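Long-range contacts in aminotransferase, class I (Staphylococcus aureus, PDB 2O1B), which probably catalyses the pyridoxal-5'-phosphate-dependent transfer of amino groups between amino acids and 2-oxo acids, as class I aminotransferases do: residues 47-53 with 359-365; 347-352 with 374-378. One frame throughout, in Å; residues are numbered along the deposited sequence.

Contact 1 (47-53 with 359-365); sequences LPLINMA and EKSILVA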
loop_
_atom_site.group_PDB
_atom_site.type_symbol
_atom_site.label_atom_id
_atom_site.label_comp_id
_atom_site.label_asym_id
_atom_site.label_seq_id
_atom_site.Cartn_x
_atom_site.Cartn_y
_atom_site.Cartn_z
ATOM N N LEU A 47 33.038 -14.477 -15.568
ATOM C CA LEU A 47 33.568 -13.300 -14.888
ATOM C C LEU A 47 32.738 -12.949 -13.649
ATOM O O LEU A 47 31.556 -13.270 -13.594
ATOM C CB LEU A 47 33.602 -12.117 -15.864
ATOM C CG LEU A 47 34.662 -12.035 -16.978
ATOM C CD1 LEU A 47 35.035 -13.374 -17.595
ATOM C CD2 LEU A 47 34.199 -11.080 -18.063
ATOM N N PRO A 48 33.360 -12.320 -12.633
ATOM C CA PRO A 48 32.554 -11.808 -11.521
ATOM C C PRO A 48 31.430 -10.893 -12.014
ATOM O O PRO A 48 31.643 -10.069 -12.906
ATOM C CB PRO A 48 33.569 -11.026 -10.684
ATOM C CG PRO A 48 34.868 -11.682 -10.976
ATOM C CD PRO A 48 34.799 -12.083 -12.419
ATOM N N LEU A 49 30.245 -11.059 -11.433
ATOM C CA LEU A 49 29.046 -10.355 -11.874
ATOM C C LEU A 49 29.063 -8.875 -11.507
ATOM O O LEU A 49 29.403 -8.506 -10.383
ATOM C CB LEU A 49 27.790 -11.026 -11.296
ATOM C CG LEU A 49 26.417 -10.500 -11.726
ATOM C CD1 LEU A 49 26.087 -10.874 -13.172
ATOM C CD2 LEU A 49 25.335 -11.009 -10.768
ATOM N N ILE A 50 28.716 -8.040 -12.488
ATOM C CA ILE A 50 28.402 -6.632 -12.259
ATOM C C ILE A 50 26.935 -6.445 -12.648
ATOM O O ILE A 50 26.549 -6.679 -13.795
ATOM C CB ILE A 50 29.322 -5.684 -13.061
ATOM C CG1 ILE A 50 30.793 -5.995 -12.763
ATOM C CG2 ILE A 50 29.006 -4.222 -12.746
ATOM C CD1 ILE A 50 31.775 -5.407 -13.755
ATOM N N ASN A 51 26.121 -6.060 -11.668
ATOM C CA ASN A 51 24.682 -5.920 -11.854
ATOM C C ASN A 51 24.353 -4.478 -12.176
ATOM O O ASN A 51 24.188 -3.665 -11.274
ATOM C CB ASN A 51 23.936 -6.376 -10.595
ATOM C CG ASN A 51 22.431 -6.500 -10.802
ATOM O OD1 ASN A 51 21.871 -6.059 -11.812
ATOM N ND2 ASN A 51 21.764 -7.104 -9.825
HETATM N N MSE A 52 24.279 -4.170 -13.469
HETATM C CA MSE A 52 23.998 -2.810 -13.940
HETATM C C MSE A 52 22.526 -2.677 -14.325
HETATM O O MSE A 52 22.151 -1.814 -15.123
HETATM C CB MSE A 52 24.888 -2.464 -15.134
HETATM C CG MSE A 52 26.364 -2.757 -14.933
HETATM SE SE MSE A 52 27.456 -2.056 -16.356
HETATM C CE MSE A 52 27.787 -0.267 -15.657
ATOM N N ALA A 53 21.700 -3.549 -13.758
ATOM C CA ALA A 53 20.264 -3.526 -13.982
ATOM C C ALA A 53 19.535 -2.847 -12.807
ATOM O O ALA A 53 18.305 -2.858 -12.734
ATOM C CB ALA A 53 19.761 -4.935 -14.194
ATOM N N GLU A 359 28.351 -13.923 -21.577
ATOM C CA GLU A 359 29.741 -13.729 -21.993
ATOM C C GLU A 359 30.504 -12.782 -21.078
ATOM O O GLU A 359 31.647 -13.052 -20.730
ATOM C CB GLU A 359 29.833 -13.235 -23.448
ATOM C CG GLU A 359 28.944 -13.979 -24.457
ATOM C CD GLU A 359 29.232 -15.468 -24.561
ATOM O OE1 GLU A 359 30.414 -15.872 -24.444
ATOM O OE2 GLU A 359 28.264 -16.236 -24.774
ATOM N N LYS A 360 29.868 -11.685 -20.686
ATOM C CA LYS A 360 30.559 -10.600 -19.984
ATOM C C LYS A 360 30.214 -10.452 -18.497
ATOM O O LYS A 360 30.781 -9.594 -17.811
ATOM C CB LYS A 360 30.330 -9.273 -20.719
ATOM C CG LYS A 360 30.994 -9.220 -22.096
ATOM C CD LYS A 360 32.500 -9.091 -21.963
ATOM C CE LYS A 360 33.187 -9.089 -23.312
ATOM N NZ LYS A 360 34.594 -8.617 -23.189
ATOM N N SER A 361 29.302 -11.293 -18.007
ATOM C CA SER A 361 28.790 -11.209 -16.626
ATOM C C SER A 361 28.339 -9.796 -16.240
ATOM O O SER A 361 28.558 -9.345 -15.115
ATOM C CB SER A 361 29.807 -11.758 -15.616
ATOM O OG SER A 361 29.992 -13.155 -15.778
ATOM N N ILE A 362 27.722 -9.105 -17.198
ATOM C CA ILE A 362 27.104 -7.801 -16.962
ATOM C C ILE A 362 25.593 -7.937 -17.084
ATOM O O ILE A 362 25.075 -8.299 -18.143
ATOM C CB ILE A 362 27.610 -6.717 -17.956
ATOM C CG1 ILE A 362 29.096 -6.447 -17.758
ATOM C CG2 ILE A 362 26.819 -5.421 -17.792
ATOM C CD1 ILE A 362 29.694 -5.512 -18.791
ATOM N N LEU A 363 24.885 -7.663 -15.993
ATOM C CA LEU A 363 23.430 -7.660 -16.049
ATOM C C LEU A 363 22.962 -6.263 -16.430
ATOM O O LEU A 363 23.332 -5.284 -15.788
ATOM C CB LEU A 363 22.813 -8.063 -14.710
ATOM C CG LEU A 363 21.592 -8.999 -14.674
ATOM C CD1 LEU A 363 20.678 -8.599 -13.500
ATOM C CD2 LEU A 363 20.797 -9.049 -15.975
ATOM N N VAL A 364 22.173 -6.172 -17.495
ATOM C CA VAL A 364 21.604 -4.888 -17.879
ATOM C C VAL A 364 20.102 -5.031 -17.954
ATOM O O VAL A 364 19.571 -6.147 -17.927
ATOM C CB VAL A 364 22.159 -4.352 -19.242
ATOM C CG1 VAL A 364 23.668 -4.118 -19.169
ATOM C CG2 VAL A 364 21.780 -5.277 -20.410
ATOM N N ALA A 365 19.422 -3.900 -18.052
ATOM C CA ALA A 365 18.001 -3.902 -18.299
ATOM C C ALA A 365 17.746 -3.773 -19.797
ATOM O O ALA A 365 18.134 -2.778 -20.411
ATOM C CB ALA A 365 17.326 -2.781 -17.532
HETATM O O HOH W 1 31.360 -13.646 -17.867
#

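Contact 2 (347-352 with 374-378); sequences YDSEQF and GNRYV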
loop_
_atom_site.group_PDB
_atom_site.type_symbol
_atom_site.label_atom_id
_atom_site.label_comp_id
_atom_site.label_asym_id
_atom_site.label_seq_id
_atom_site.Cartn_x
_atom_site.Cartn_y
_atom_site.Cartn_z
ATOM N N TYR A 347 21.619 -8.086 -32.754
ATOM C CA TYR A 347 21.114 -8.311 -31.389
ATOM C C TYR A 347 19.947 -7.383 -31.079
ATOM O O TYR A 347 20.071 -6.176 -31.227
ATOM C CB TYR A 347 22.201 -8.019 -30.347
ATOM C CG TYR A 347 23.381 -8.937 -30.405
ATOM C CD1 TYR A 347 24.369 -8.771 -31.382
ATOM C CD2 TYR A 347 23.525 -9.974 -29.480
ATOM C CE1 TYR A 347 25.459 -9.597 -31.434
ATOM C CE2 TYR A 347 24.624 -10.813 -29.525
ATOM C CZ TYR A 347 25.585 -10.622 -30.515
ATOM O OH TYR A 347 26.677 -11.451 -30.590
ATOM N N ASP A 348 18.823 -7.931 -30.632
ATOM C CA ASP A 348 17.811 -7.093 -30.006
ATOM C C ASP A 348 18.180 -6.903 -28.525
ATOM O O ASP A 348 19.241 -7.377 -28.086
ATOM C CB ASP A 348 16.377 -7.617 -30.233
ATOM C CG ASP A 348 16.099 -8.961 -29.571
ATOM O OD1 ASP A 348 16.669 -9.284 -28.505
ATOM O OD2 ASP A 348 15.261 -9.704 -30.120
ATOM N N SER A 349 17.335 -6.193 -27.773
ATOM C CA SER A 349 17.634 -5.858 -26.381
ATOM C C SER A 349 17.756 -7.098 -25.490
ATOM O O SER A 349 18.600 -7.156 -24.586
ATOM C CB SER A 349 16.593 -4.880 -25.823
ATOM O OG SER A 349 15.376 -5.526 -25.499
ATOM N N GLU A 350 16.915 -8.089 -25.757
ATOM C CA GLU A 350 16.891 -9.310 -24.957
ATOM C C GLU A 350 18.035 -10.255 -25.327
ATOM O O GLU A 350 18.629 -10.894 -24.452
ATOM C CB GLU A 350 15.528 -9.994 -25.073
ATOM C CG GLU A 350 14.382 -9.182 -24.455
ATOM C CD GLU A 350 13.026 -9.881 -24.555
ATOM O OE1 GLU A 350 12.460 -10.210 -23.491
ATOM O OE2 GLU A 350 12.523 -10.106 -25.684
ATOM N N GLN A 351 18.351 -10.326 -26.618
ATOM C CA GLN A 351 19.511 -11.076 -27.094
ATOM C C GLN A 351 20.813 -10.461 -26.593
ATOM O O GLN A 351 21.726 -11.178 -26.194
ATOM C CB GLN A 351 19.515 -11.158 -28.621
ATOM C CG GLN A 351 18.515 -12.154 -29.181
ATOM C CD GLN A 351 18.271 -11.984 -30.661
ATOM O OE1 GLN A 351 18.558 -10.932 -31.237
ATOM N NE2 GLN A 351 17.734 -13.029 -31.294
ATOM N N PHE A 352 20.891 -9.135 -26.609
ATOM C CA PHE A 352 22.067 -8.439 -26.088
ATOM C C PHE A 352 22.155 -8.564 -24.572
ATOM O O PHE A 352 23.248 -8.690 -24.029
ATOM C CB PHE A 352 22.076 -6.969 -26.527
ATOM C CG PHE A 352 23.431 -6.296 -26.413
ATOM C CD1 PHE A 352 23.540 -5.023 -25.861
ATOM C CD2 PHE A 352 24.597 -6.931 -26.867
ATOM C CE1 PHE A 352 24.776 -4.388 -25.760
ATOM C CE2 PHE A 352 25.842 -6.305 -26.770
ATOM C CZ PHE A 352 25.928 -5.022 -26.210
ATOM N N GLY A 374 12.228 0.743 -27.273
ATOM C CA GLY A 374 13.382 0.269 -26.521
ATOM C C GLY A 374 13.923 -1.042 -27.072
ATOM O O GLY A 374 14.881 -1.577 -26.544
ATOM N N ASN A 375 13.326 -1.549 -28.151
ATOM C CA ASN A 375 13.713 -2.846 -28.702
ATOM C C ASN A 375 15.212 -3.003 -29.019
ATOM O O ASN A 375 15.760 -4.109 -28.939
ATOM C CB ASN A 375 12.884 -3.174 -29.952
ATOM C CG ASN A 375 12.828 -4.650 -30.230
ATOM O OD1 ASN A 375 12.516 -5.445 -29.343
ATOM N ND2 ASN A 375 13.134 -5.039 -31.466
ATOM N N ARG A 376 15.866 -1.900 -29.373
ATOM C CA ARG A 376 17.278 -1.944 -29.751
ATOM C C ARG A 376 18.172 -1.084 -28.856
ATOM O O ARG A 376 19.147 -0.478 -29.312
ATOM C CB ARG A 376 17.459 -1.630 -31.235
ATOM C CG ARG A 376 16.612 -2.541 -32.129
ATOM C CD ARG A 376 17.397 -3.155 -33.267
ATOM N NE ARG A 376 16.613 -4.187 -33.956
ATOM C CZ ARG A 376 16.894 -5.488 -33.968
ATOM N NH1 ARG A 376 17.972 -5.963 -33.343
ATOM N NH2 ARG A 376 16.102 -6.324 -34.631
ATOM N N TYR A 377 17.825 -1.058 -27.571
ATOM C CA TYR A 377 18.638 -0.417 -26.548
ATOM C C TYR A 377 18.659 -1.252 -25.285
ATOM O O TYR A 377 17.791 -2.083 -25.071
ATOM C CB TYR A 377 18.063 0.930 -26.143
ATOM C CG TYR A 377 18.129 2.006 -27.180
ATOM C CD1 TYR A 377 19.164 2.934 -27.174
ATOM C CD2 TYR A 377 17.151 2.103 -28.166
ATOM C CE1 TYR A 377 19.234 3.925 -28.130
ATOM C CE2 TYR A 377 17.208 3.100 -29.120
ATOM C CZ TYR A 377 18.255 4.004 -29.095
ATOM O OH TYR A 377 18.312 5.007 -30.041
ATOM N N VAL A 378 19.643 -0.985 -24.442
ATOM C CA VAL A 378 19.667 -1.518 -23.098
ATOM C C VAL A 378 19.910 -0.373 -22.120
ATOM O O VAL A 378 20.540 0.630 -22.475
ATOM C CB VAL A 378 20.722 -2.644 -22.931
ATOM C CG1 VAL A 378 20.365 -3.845 -23.819
ATOM C CG2 VAL A 378 22.133 -2.132 -23.243
HETATM O O HOH W 2 14.150 -6.749 -27.585
#

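Contact 1 (47-53 with 359-365)
Ile50 and Asn51 pair in parallel with Ile362 and Leu363, forming a two-stranded sheet between an N-terminal segment and the chain just beyond helix 349-360. Asn51 and Leu363 project from one face, side by side and pointing the same way; CD1 of Leu363 reaches Asn51 OD1 at 3.3 Å and touches the methyl of Ala53. With its CG anti to the backbone N (chi1 -169°), Asn51 places OD1 to accept from Ala53 N, two residues on, at 3.2 Å, an Asx turn. From the other face come Ile50 and Ile362; Ile362 CG2 meets SE of selenomethionine Met52 at 3.7 Å, and Met52 also touches Ile380 of strand 377-381 and Ala392 of helix 388-397. The ladder itself consists of Ile50 N to Ser361 O and Leu363 N to Ile50 O, both 2.9 Å, and a weak bond from Met52 N to Leu363 O. Ser361, which leaves the helix with positive phi, aims its side chain at Leu47, while CD2 of Leu47 rests near Lys360 O. Ser361 OG donates to Leu47 O at 2.7 Å, 32° out of the carbonyl plane.

Contact 2 (347-352 with 374-378)
Ser349, in the first turn of helix 349-360, meets the type I beta turn Gly374-Tyr377. Its backbone N donates to Asn375 O at 2.9 Å, a bent bond (135° at the hydrogen). A water joins the two side chains, 2.7 Å from Ser349 OG and donating to Asn375 OD1 over the same distance. Ser349 CB lies 3.1 Å from Tyr377 O, and chi1 of 77° puts OG between the backbone N and the carbonyl carbon, within reach of that water. The helix start is organised by a capping box: Gln351 N gives a nearly straight bond to the N-cap Asp348 OD1 at 2.7 Å, and Asp348 N gives one to Gln351 OE1 in return. Arg376, bent at chi2, folds back so that NH1 comes to 3.0 Å from Tyr347 O, which lies at the guanidinium edge. Apolar packing is confined to Phe352 and Val378, which cross at about a right angle, with Val378 CG1 near the plane of the ring at its edge, 4.0 Å from CD1. Val378 and Phe352 both also touch Leu341, packing the helix start against the antiparallel sheet that contains strands 338-342 and 377-381; within that sheet Tyr377 stacks on Trp340.

In the fold
After the short helix 24-27 the chain reaches 47-53, with its first strand, then runs through the large mixed sheet and its helices before 359-365 returns to close contact 1, a loop of 305 residues. Contact 2 closes a much shorter one, from 347-352 to 374-378. The two loops cross: 359-365 lies between the segments of contact 2. Helix 349-360 serves both, its start in contact 2 and its end in contact 1. They also touch directly, Val364 CG2 lying 3.8 Å from Val378 CB. Together they tie the N-terminal strand, this helix and the four-stranded antiparallel sheet into what is probably the small domain of a fold type I aminotransferase, beside the large domain of the mixed sheet.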